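PDB 3TS7: geranyltranstransferase from Methylococcus capsulatus, which probably catalyses the magnesium-dependent chain elongation that yields (2E,6E)-farnesyl diphosphate. Local coordinates for residues R19-L28 with D70-F81; L38-V46 with L118-L126. All blocks are in the same frame, centred on the assembly; numbering follows the deposited sequence.

Contact 1 of 2, residues R19-L28 with D70-F81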
loop_
_atom_site.group_PDB
_atom_site.type_symbol
_atom_site.label_atom_id
_atom_site.label_comp_id
_atom_site.label_asym_id
_atom_site.label_seq_id
_atom_site.Cartn_x
_atom_site.Cartn_y
_atom_site.Cartn_z
ATOM N N ARG B 19 16.575 -8.226 -16.489
ATOM C CA ARG B 19 16.987 -8.283 -15.083
ATOM C C ARG B 19 15.829 -7.964 -14.128
ATOM O O ARG B 19 15.642 -8.659 -13.125
ATOM C CB ARG B 19 18.174 -7.362 -14.816
ATOM C CG ARG B 19 18.654 -7.397 -13.390
ATOM C CD ARG B 19 19.703 -6.356 -13.125
ATOM N NE ARG B 19 20.192 -6.477 -11.754
ATOM C CZ ARG B 19 21.401 -6.901 -11.415
ATOM N NH1 ARG B 19 22.281 -7.230 -12.357
ATOM N NH2 ARG B 19 21.737 -6.977 -10.129
ATOM N N VAL B 20 15.035 -6.941 -14.448
ATOM C CA VAL B 20 13.849 -6.637 -13.634
ATOM C C VAL B 20 12.740 -7.711 -13.776
ATOM O O VAL B 20 12.030 -7.988 -12.811
ATOM C CB VAL B 20 13.293 -5.201 -13.908
ATOM C CG1 VAL B 20 12.475 -5.167 -15.183
ATOM C CG2 VAL B 20 12.470 -4.699 -12.716
ATOM N N GLU B 21 12.601 -8.316 -14.959
ATOM C CA GLU B 21 11.596 -9.354 -15.166
ATOM C C GLU B 21 11.823 -10.528 -14.210
ATOM O O GLU B 21 10.864 -11.047 -13.626
ATOM C CB GLU B 21 11.615 -9.865 -16.607
ATOM C CG GLU B 21 10.499 -10.865 -16.959
ATOM C CD GLU B 21 9.126 -10.220 -17.100
ATOM O OE1 GLU B 21 8.120 -10.953 -17.013
ATOM O OE2 GLU B 21 9.038 -8.988 -17.309
ATOM N N ARG B 22 13.087 -10.920 -14.057
ATOM C CA ARG B 22 13.496 -11.993 -13.145
ATOM C C ARG B 22 13.395 -11.571 -11.686
ATOM O O ARG B 22 13.085 -12.388 -10.810
ATOM C CB ARG B 22 14.927 -12.436 -13.441
ATOM C CG ARG B 22 15.127 -13.147 -14.801
ATOM C CD ARG B 22 16.516 -13.783 -14.910
ATOM N NE ARG B 22 17.555 -12.974 -14.259
ATOM C CZ ARG B 22 18.336 -12.077 -14.869
ATOM N NH1 ARG B 22 18.224 -11.854 -16.177
ATOM N NH2 ARG B 22 19.242 -11.397 -14.163
ATOM N N ALA B 23 13.648 -10.292 -11.424
ATOM C CA ALA B 23 13.638 -9.798 -10.054
ATOM C C ALA B 23 12.202 -9.683 -9.529
ATOM O O ALA B 23 11.945 -9.987 -8.349
ATOM C CB ALA B 23 14.409 -8.485 -9.928
ATOM N N LEU B 24 11.274 -9.303 -10.416
ATOM C CA LEU B 24 9.842 -9.253 -10.083
ATOM C C LEU B 24 9.270 -10.658 -9.833
ATOM O O LEU B 24 8.547 -10.866 -8.858
ATOM C CB LEU B 24 9.025 -8.537 -11.173
ATOM C CG LEU B 24 9.320 -7.047 -11.398
ATOM C CD1 LEU B 24 8.912 -6.615 -12.805
ATOM C CD2 LEU B 24 8.673 -6.171 -10.358
ATOM N N ASP B 25 9.601 -11.596 -10.723
ATOM C CA ASP B 25 9.232 -13.012 -10.591
ATOM C C ASP B 25 9.729 -13.603 -9.262
ATOM O O ASP B 25 8.977 -14.295 -8.568
ATOM C CB ASP B 25 9.783 -13.820 -11.774
ATOM C CG ASP B 25 9.414 -15.302 -11.706
ATOM O OD1 ASP B 25 8.293 -15.632 -11.269
ATOM O OD2 ASP B 25 10.255 -16.137 -12.088
ATOM N N ALA B 26 10.976 -13.298 -8.906
ATOM C CA ALA B 26 11.558 -13.743 -7.646
ATOM C C ALA B 26 10.863 -13.157 -6.409
ATOM O O ALA B 26 10.906 -13.766 -5.340
ATOM C CB ALA B 26 13.073 -13.467 -7.609
ATOM N N ARG B 27 10.212 -11.998 -6.552
ATOM C CA ARG B 27 9.533 -11.353 -5.418
ATOM C C ARG B 27 8.010 -11.535 -5.437
ATOM O O ARG B 27 7.317 -11.089 -4.525
ATOM C CB ARG B 27 9.906 -9.862 -5.332
ATOM C CG ARG B 27 11.306 -9.606 -4.784
ATOM C CD ARG B 27 11.915 -8.293 -5.266
ATOM N NE ARG B 27 13.296 -8.153 -4.799
ATOM C CZ ARG B 27 14.361 -8.637 -5.443
ATOM N NH1 ARG B 27 14.218 -9.276 -6.596
ATOM N NH2 ARG B 27 15.570 -8.485 -4.933
ATOM N N LEU B 28 7.482 -12.168 -6.479
ATOM C CA LEU B 28 6.048 -12.409 -6.523
ATOM C C LEU B 28 5.735 -13.810 -5.983
ATOM O O LEU B 28 6.401 -14.773 -6.372
ATOM C CB LEU B 28 5.498 -12.253 -7.941
ATOM C CG LEU B 28 5.289 -10.808 -8.433
ATOM C CD1 LEU B 28 5.045 -10.810 -9.934
ATOM C CD2 LEU B 28 4.159 -10.119 -7.691
ATOM N N ASP B 70 22.941 -4.866 -7.860
ATOM C CA ASP B 70 22.458 -5.742 -6.800
ATOM C C ASP B 70 21.670 -5.020 -5.706
ATOM O O ASP B 70 20.687 -5.556 -5.204
ATOM C CB ASP B 70 23.636 -6.521 -6.185
ATOM C CG ASP B 70 24.095 -7.681 -7.065
ATOM O OD1 ASP B 70 25.103 -8.330 -6.720
ATOM O OD2 ASP B 70 23.459 -7.945 -8.106
ATOM N N LEU B 71 22.106 -3.813 -5.341
ATOM C CA LEU B 71 21.410 -2.998 -4.342
ATOM C C LEU B 71 20.129 -2.342 -4.876
ATOM O O LEU B 71 19.344 -1.792 -4.099
ATOM C CB LEU B 71 22.325 -1.905 -3.769
ATOM C CG LEU B 71 23.638 -2.293 -3.082
ATOM C CD1 LEU B 71 24.265 -1.065 -2.429
ATOM C CD2 LEU B 71 23.464 -3.403 -2.053
ATOM N N LEU B 72 19.922 -2.419 -6.184
ATOM C CA LEU B 72 18.856 -1.677 -6.858
ATOM C C LEU B 72 17.699 -2.539 -7.313
ATOM O O LEU B 72 16.644 -2.000 -7.581
ATOM C CB LEU B 72 19.404 -0.891 -8.065
ATOM C CG LEU B 72 20.511 0.138 -7.802
ATOM C CD1 LEU B 72 21.079 0.603 -9.119
ATOM C CD2 LEU B 72 20.050 1.320 -6.962
ATOM N N ASP B 73 17.891 -3.863 -7.384
ATOM C CA ASP B 73 16.820 -4.779 -7.741
ATOM C C ASP B 73 15.561 -4.604 -6.881
ATOM O O ASP B 73 14.475 -4.483 -7.420
ATOM C CB ASP B 73 17.287 -6.242 -7.691
ATOM C CG ASP B 73 18.299 -6.580 -8.777
ATOM O OD1 ASP B 73 18.152 -6.122 -9.926
ATOM O OD2 ASP B 73 19.244 -7.325 -8.484
ATOM N N GLY B 74 15.736 -4.584 -5.562
ATOM C CA GLY B 74 14.650 -4.393 -4.608
ATOM C C GLY B 74 13.886 -3.095 -4.808
ATOM O O GLY B 74 12.679 -3.138 -5.049
ATOM N N PRO B 75 14.586 -1.938 -4.753
ATOM C CA PRO B 75 13.899 -0.663 -5.013
ATOM C C PRO B 75 13.261 -0.571 -6.398
ATOM O O PRO B 75 12.179 -0.006 -6.508
ATOM C CB PRO B 75 15.012 0.361 -4.832
ATOM C CG PRO B 75 15.876 -0.251 -3.827
ATOM C CD PRO B 75 15.946 -1.688 -4.242
ATOM N N ALA B 76 13.875 -1.168 -7.425
ATOM C CA ALA B 76 13.295 -1.154 -8.779
ATOM C C ALA B 76 11.988 -1.936 -8.837
ATOM O O ALA B 76 11.021 -1.473 -9.437
ATOM C CB ALA B 76 14.279 -1.661 -9.836
ATOM N N CYS B 77 11.954 -3.111 -8.202
ATOM C CA CYS B 77 10.720 -3.893 -8.107
ATOM C C CYS B 77 9.638 -3.195 -7.300
ATOM O O CYS B 77 8.477 -3.324 -7.645
ATOM C CB CYS B 77 10.980 -5.256 -7.457
ATOM S SG CYS B 77 11.972 -6.339 -8.461
ATOM N N ALA B 78 10.037 -2.525 -6.205
ATOM C CA ALA B 78 9.122 -1.810 -5.308
ATOM C C ALA B 78 8.378 -0.723 -6.054
ATOM O O ALA B 78 7.152 -0.628 -5.929
ATOM C CB ALA B 78 9.863 -1.206 -4.112
ATOM N N VAL B 79 9.101 0.090 -6.838
ATOM C CA VAL B 79 8.409 1.144 -7.605
ATOM C C VAL B 79 7.545 0.573 -8.705
ATOM O O VAL B 79 6.496 1.126 -8.995
ATOM C CB VAL B 79 9.337 2.274 -8.175
ATOM C CG1 VAL B 79 9.862 3.140 -7.064
ATOM C CG2 VAL B 79 10.473 1.704 -9.036
ATOM N N GLU B 80 7.967 -0.541 -9.304
ATOM C CA GLU B 80 7.182 -1.173 -10.357
ATOM C C GLU B 80 5.900 -1.836 -9.832
ATOM O O GLU B 80 4.868 -1.811 -10.524
ATOM C CB GLU B 80 8.022 -2.186 -11.148
ATOM C CG GLU B 80 7.345 -2.767 -12.385
ATOM C CD GLU B 80 7.130 -1.750 -13.509
ATOM O OE1 GLU B 80 6.708 -2.152 -14.613
ATOM O OE2 GLU B 80 7.373 -0.548 -13.305
ATOM N N PHE B 81 5.976 -2.421 -8.631
ATOM C CA PHE B 81 4.795 -2.981 -7.962
ATOM C C PHE B 81 3.749 -1.886 -7.741
ATOM O O PHE B 81 2.572 -2.090 -8.046
ATOM C CB PHE B 81 5.155 -3.637 -6.609
ATOM C CG PHE B 81 5.815 -5.004 -6.723
ATOM C CD1 PHE B 81 5.668 -5.788 -7.867
ATOM C CD2 PHE B 81 6.518 -5.536 -5.641
ATOM C CE1 PHE B 81 6.262 -7.077 -7.950
ATOM C CE2 PHE B 81 7.120 -6.814 -5.719
ATOM C CZ PHE B 81 6.995 -7.573 -6.879
#

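Contact 2 of 2, residues L38-V46 with L118-L126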
loop_
_atom_site.group_PDB
_atom_site.type_symbol
_atom_site.label_atom_id
_atom_site.label_comp_id
_atom_site.label_asym_id
_atom_site.label_seq_id
_atom_site.Cartn_x
_atom_site.Cartn_y
_atom_site.Cartn_z
ATOM N N LEU B 38 -5.513 -15.220 -6.738
ATOM C CA LEU B 38 -4.909 -13.941 -6.346
ATOM C C LEU B 38 -3.449 -13.832 -6.796
ATOM O O LEU B 38 -3.059 -12.817 -7.377
ATOM C CB LEU B 38 -5.020 -13.691 -4.834
ATOM C CG LEU B 38 -4.286 -12.437 -4.325
ATOM C CD1 LEU B 38 -5.007 -11.166 -4.757
ATOM C CD2 LEU B 38 -4.101 -12.434 -2.835
ATOM N N HIS B 39 -2.661 -14.878 -6.556
ATOM C CA HIS B 39 -1.244 -14.881 -6.955
ATOM C C HIS B 39 -1.052 -14.803 -8.463
ATOM O O HIS B 39 -0.130 -14.137 -8.950
ATOM C CB HIS B 39 -0.503 -16.108 -6.422
ATOM C CG HIS B 39 -0.288 -16.101 -4.939
ATOM N ND1 HIS B 39 0.156 -17.210 -4.252
ATOM C CD2 HIS B 39 -0.468 -15.130 -4.011
ATOM C CE1 HIS B 39 0.255 -16.919 -2.966
ATOM N NE2 HIS B 39 -0.116 -15.661 -2.793
ATOM N N GLN B 40 -1.921 -15.485 -9.196
ATOM C CA GLN B 40 -1.861 -15.493 -10.653
ATOM C C GLN B 40 -2.345 -14.166 -11.249
ATOM O O GLN B 40 -1.928 -13.797 -12.341
ATOM C CB GLN B 40 -2.674 -16.657 -11.225
ATOM C CG GLN B 40 -2.024 -18.031 -11.056
ATOM C CD GLN B 40 -3.039 -19.161 -11.092
ATOM O OE1 GLN B 40 -4.050 -19.084 -11.788
ATOM N NE2 GLN B 40 -2.779 -20.215 -10.328
ATOM N N ALA B 41 -3.217 -13.461 -10.536
ATOM C CA ALA B 41 -3.728 -12.176 -11.001
ATOM C C ALA B 41 -2.665 -11.079 -10.874
ATOM O O ALA B 41 -2.529 -10.241 -11.768
ATOM C CB ALA B 41 -4.980 -11.786 -10.233
ATOM N N MET B 42 -1.932 -11.098 -9.758
ATOM C CA MET B 42 -0.789 -10.209 -9.537
ATOM C C MET B 42 0.302 -10.439 -10.573
ATOM O O MET B 42 0.817 -9.486 -11.159
ATOM C CB MET B 42 -0.204 -10.416 -8.146
ATOM C CG MET B 42 -1.179 -10.195 -7.036
ATOM S SD MET B 42 -0.443 -10.740 -5.478
ATOM C CE MET B 42 -0.037 -9.168 -4.868
ATOM N N ARG B 43 0.630 -11.707 -10.800
ATOM C CA ARG B 43 1.604 -12.113 -11.815
ATOM C C ARG B 43 1.184 -11.786 -13.247
ATOM O O ARG B 43 2.030 -11.477 -14.080
ATOM C CB ARG B 43 1.909 -13.605 -11.702
ATOM C CG ARG B 43 2.851 -13.915 -10.568
ATOM C CD ARG B 43 3.002 -15.398 -10.305
ATOM N NE ARG B 43 4.164 -15.595 -9.453
ATOM C CZ ARG B 43 5.395 -15.780 -9.914
ATOM N NH1 ARG B 43 6.400 -15.930 -9.069
ATOM N NH2 ARG B 43 5.613 -15.818 -11.227
ATOM N N TYR B 44 -0.118 -11.870 -13.521
ATOM C CA TYR B 44 -0.671 -11.597 -14.855
ATOM C C TYR B 44 -0.490 -10.125 -15.198
ATOM O O TYR B 44 -0.204 -9.776 -16.340
ATOM C CB TYR B 44 -2.151 -11.957 -14.880
ATOM C CG TYR B 44 -2.908 -11.599 -16.133
ATOM C CD1 TYR B 44 -3.039 -12.522 -17.176
ATOM C CD2 TYR B 44 -3.544 -10.357 -16.257
ATOM C CE1 TYR B 44 -3.770 -12.212 -18.320
ATOM C CE2 TYR B 44 -4.254 -10.031 -17.403
ATOM C CZ TYR B 44 -4.364 -10.960 -18.429
ATOM O OH TYR B 44 -5.082 -10.642 -19.558
ATOM N N SER B 45 -0.676 -9.279 -14.192
ATOM C CA SER B 45 -0.533 -7.843 -14.342
ATOM C C SER B 45 0.917 -7.354 -14.300
ATOM O O SER B 45 1.268 -6.410 -15.006
ATOM C CB SER B 45 -1.375 -7.136 -13.301
ATOM O OG SER B 45 -2.750 -7.392 -13.522
ATOM N N VAL B 46 1.763 -7.993 -13.498
ATOM C CA VAL B 46 3.141 -7.521 -13.343
ATOM C C VAL B 46 4.099 -8.051 -14.408
ATOM O O VAL B 46 4.938 -7.306 -14.915
ATOM C CB VAL B 46 3.694 -7.821 -11.929
ATOM C CG1 VAL B 46 5.195 -7.523 -11.825
ATOM C CG2 VAL B 46 2.961 -7.005 -10.923
ATOM N N LEU B 118 -8.182 -6.740 -4.982
ATOM C CA LEU B 118 -7.252 -7.423 -4.086
ATOM C C LEU B 118 -5.821 -7.567 -4.615
ATOM O O LEU B 118 -4.872 -7.451 -3.839
ATOM C CB LEU B 118 -7.798 -8.796 -3.675
ATOM C CG LEU B 118 -9.082 -8.771 -2.842
ATOM C CD1 LEU B 118 -9.590 -10.203 -2.643
ATOM C CD2 LEU B 118 -8.943 -8.011 -1.513
ATOM N N ALA B 119 -5.664 -7.843 -5.905
ATOM C CA ALA B 119 -4.322 -7.944 -6.492
ATOM C C ALA B 119 -3.594 -6.607 -6.385
ATOM O O ALA B 119 -2.412 -6.588 -6.081
ATOM C CB ALA B 119 -4.370 -8.412 -7.915
ATOM N N GLY B 120 -4.319 -5.507 -6.601
ATOM C CA GLY B 120 -3.761 -4.159 -6.452
ATOM C C GLY B 120 -3.412 -3.854 -5.008
ATOM O O GLY B 120 -2.327 -3.356 -4.705
ATOM N N ASP B 121 -4.340 -4.161 -4.110
ATOM C CA ASP B 121 -4.094 -4.058 -2.681
ATOM C C ASP B 121 -2.876 -4.865 -2.220
ATOM O O ASP B 121 -2.057 -4.365 -1.464
ATOM C CB ASP B 121 -5.339 -4.482 -1.913
ATOM C CG ASP B 121 -6.438 -3.473 -2.009
ATOM O OD1 ASP B 121 -6.164 -2.322 -2.457
ATOM O OD2 ASP B 121 -7.577 -3.817 -1.625
ATOM N N GLY B 122 -2.750 -6.096 -2.694
ATOM C CA GLY B 122 -1.624 -6.950 -2.299
ATOM C C GLY B 122 -0.284 -6.468 -2.844
ATOM O O GLY B 122 0.736 -6.562 -2.161
ATOM N N LEU B 123 -0.296 -5.956 -4.073
ATOM C CA LEU B 123 0.918 -5.390 -4.712
ATOM C C LEU B 123 1.439 -4.168 -3.970
ATOM O O LEU B 123 2.661 -4.002 -3.822
ATOM C CB LEU B 123 0.674 -5.074 -6.204
ATOM C CG LEU B 123 0.698 -6.274 -7.139
ATOM C CD1 LEU B 123 0.103 -5.949 -8.488
ATOM C CD2 LEU B 123 2.126 -6.858 -7.284
ATOM N N GLN B 124 0.532 -3.334 -3.454
ATOM C CA GLN B 124 0.982 -2.161 -2.700
ATOM C C GLN B 124 1.687 -2.577 -1.415
ATOM O O GLN B 124 2.787 -2.113 -1.137
ATOM C CB GLN B 124 -0.135 -1.162 -2.382
ATOM C CG GLN B 124 0.450 0.006 -1.613
ATOM C CD GLN B 124 -0.419 1.224 -1.469
ATOM O OE1 GLN B 124 0.080 2.285 -1.094
ATOM N NE2 GLN B 124 -1.717 1.091 -1.735
ATOM N N ALA B 125 1.053 -3.464 -0.648
ATOM C CA ALA B 125 1.660 -3.986 0.568
ATOM C C ALA B 125 3.021 -4.693 0.325
ATOM O O ALA B 125 3.948 -4.542 1.121
ATOM C CB ALA B 125 0.677 -4.917 1.286
ATOM N N LEU B 126 3.101 -5.448 -0.760
ATOM C CA LEU B 126 4.294 -6.163 -1.183
ATOM C C LEU B 126 5.456 -5.222 -1.537
ATOM O O LEU B 126 6.611 -5.539 -1.270
ATOM C CB LEU B 126 3.954 -6.972 -2.420
ATOM C CG LEU B 126 4.863 -8.107 -2.896
ATOM C CD1 LEU B 126 5.035 -9.212 -1.834
ATOM C CD2 LEU B 126 4.227 -8.682 -4.141
#

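Contact 1 of 2, residues R19-L28 with D70-F81
C77 is the central bump of this crossing: its SG lies 3.6 Å from A23 CB, and CD2 of L24 and CD of R27 close round the same sulfur. The axes of segments 19-27 and 73-81 pass 9.6 Å apart at -78°, and the small A23 is consistent with that approach. R27 is the knob of the crossing, its side chain filling the hollow between D73, G74, C77 and F81. One face of its guanidinium lies over G74 N and D73 C. R27 NH1 turns back to A23 O at 3.0 Å, with the oxygen in the guanidinium plane, while NE bridges to D134.

At one end of the groove F81 is the broad bump. L24 CD2 and L28 CD2 both reach its CE1, at 3.5 and 3.7 Å, and R27 CB meets the ring at its edge.

The other end is polar. R19 stretches out, its CG trans to the backbone N (chi1 -179°), and grips D73 side-on: NE to OD1 is 2.8 Å and nearly straight (163°), using the syn lone pair, and NH2 to OD2 is 3.0 Å. The same NH2 reaches D70 OD2 at 2.8 Å, a more bent bond on the anti lone pair. D73 OD1 also bonds Y59, a second partner that further fixes the carboxylate.

Helix 5-27 thus packs across the start of helix 73-90, with helix 53-65 touching V20 and E80, helix 177-201 behind P75 and V79, and helix 113-133 against F81 and L28.

Contact 2 of 2, residues L38-V46 with L118-L126
M42 drives its methyl into the hollow formed by A119, G122, L123 and L126, and this is the tight part of the contact. CE comes to 3.3 Å from L123 N and 3.4 Å from G122 C, so the methyl rests on the helix backbone itself. The absence of a side chain at G122 is what admits it: a CB there would clash with CE. The chain runs out extended through chi2 and then bends at chi3 (102°), which turns CE toward the floor of the hollow. Further back along the side chain, CG packs on A119 CB at 3.8 Å. Were M42 replaced by an alanine, the hollow over G122 would probably be left as a gap, and L123 and L126 would lose the methyl between them.

Two flanking contacts are more modest. L38 sets CD1 over the backbone between L118 and A119, 3.6 Å from A119 N, while V46 CG2 meets L123 CD2 at 3.7 Å as the two side chains slide past each other in opposite directions. A looser margin runs along A41, whose CB is 4.1 Å from A119 CB. The nine touching residues are buried, but S45, which points toward the other helix without reaching it, is partly exposed. The contact therefore loosens toward a partly open margin, where C107 of helix 107-110 touches A41 and S45.

The segment axes approach to 9.1 Å and cross at -76°. Helix 73-90 packs on V46 and Q124, and the second subunit meets both helices, its H89 hydrogen-bonded to D121 and its A165 packed on L38.

How the contacts relate
The two contacts have centres about 14 Å apart and share no helix, yet they touch directly. Their segments alternate along the chain: 19-28, 38-46, 70-81, 118-126. Helices 5-27 and 36-46 are consecutive, and R43 ties them together by a salt bridge to D25 (NH2 to OD1, 2.7 Å) and a probable hydrogen bond to L28 O. In addition, F81 packs against L123 and L126, so helix 73-90 meets helix 113-133. Both crossings are steep and of the same sign. Together they fasten the first two helices across two later ones in an all-helical fold whose contact 2 end adjoins the dimer interface.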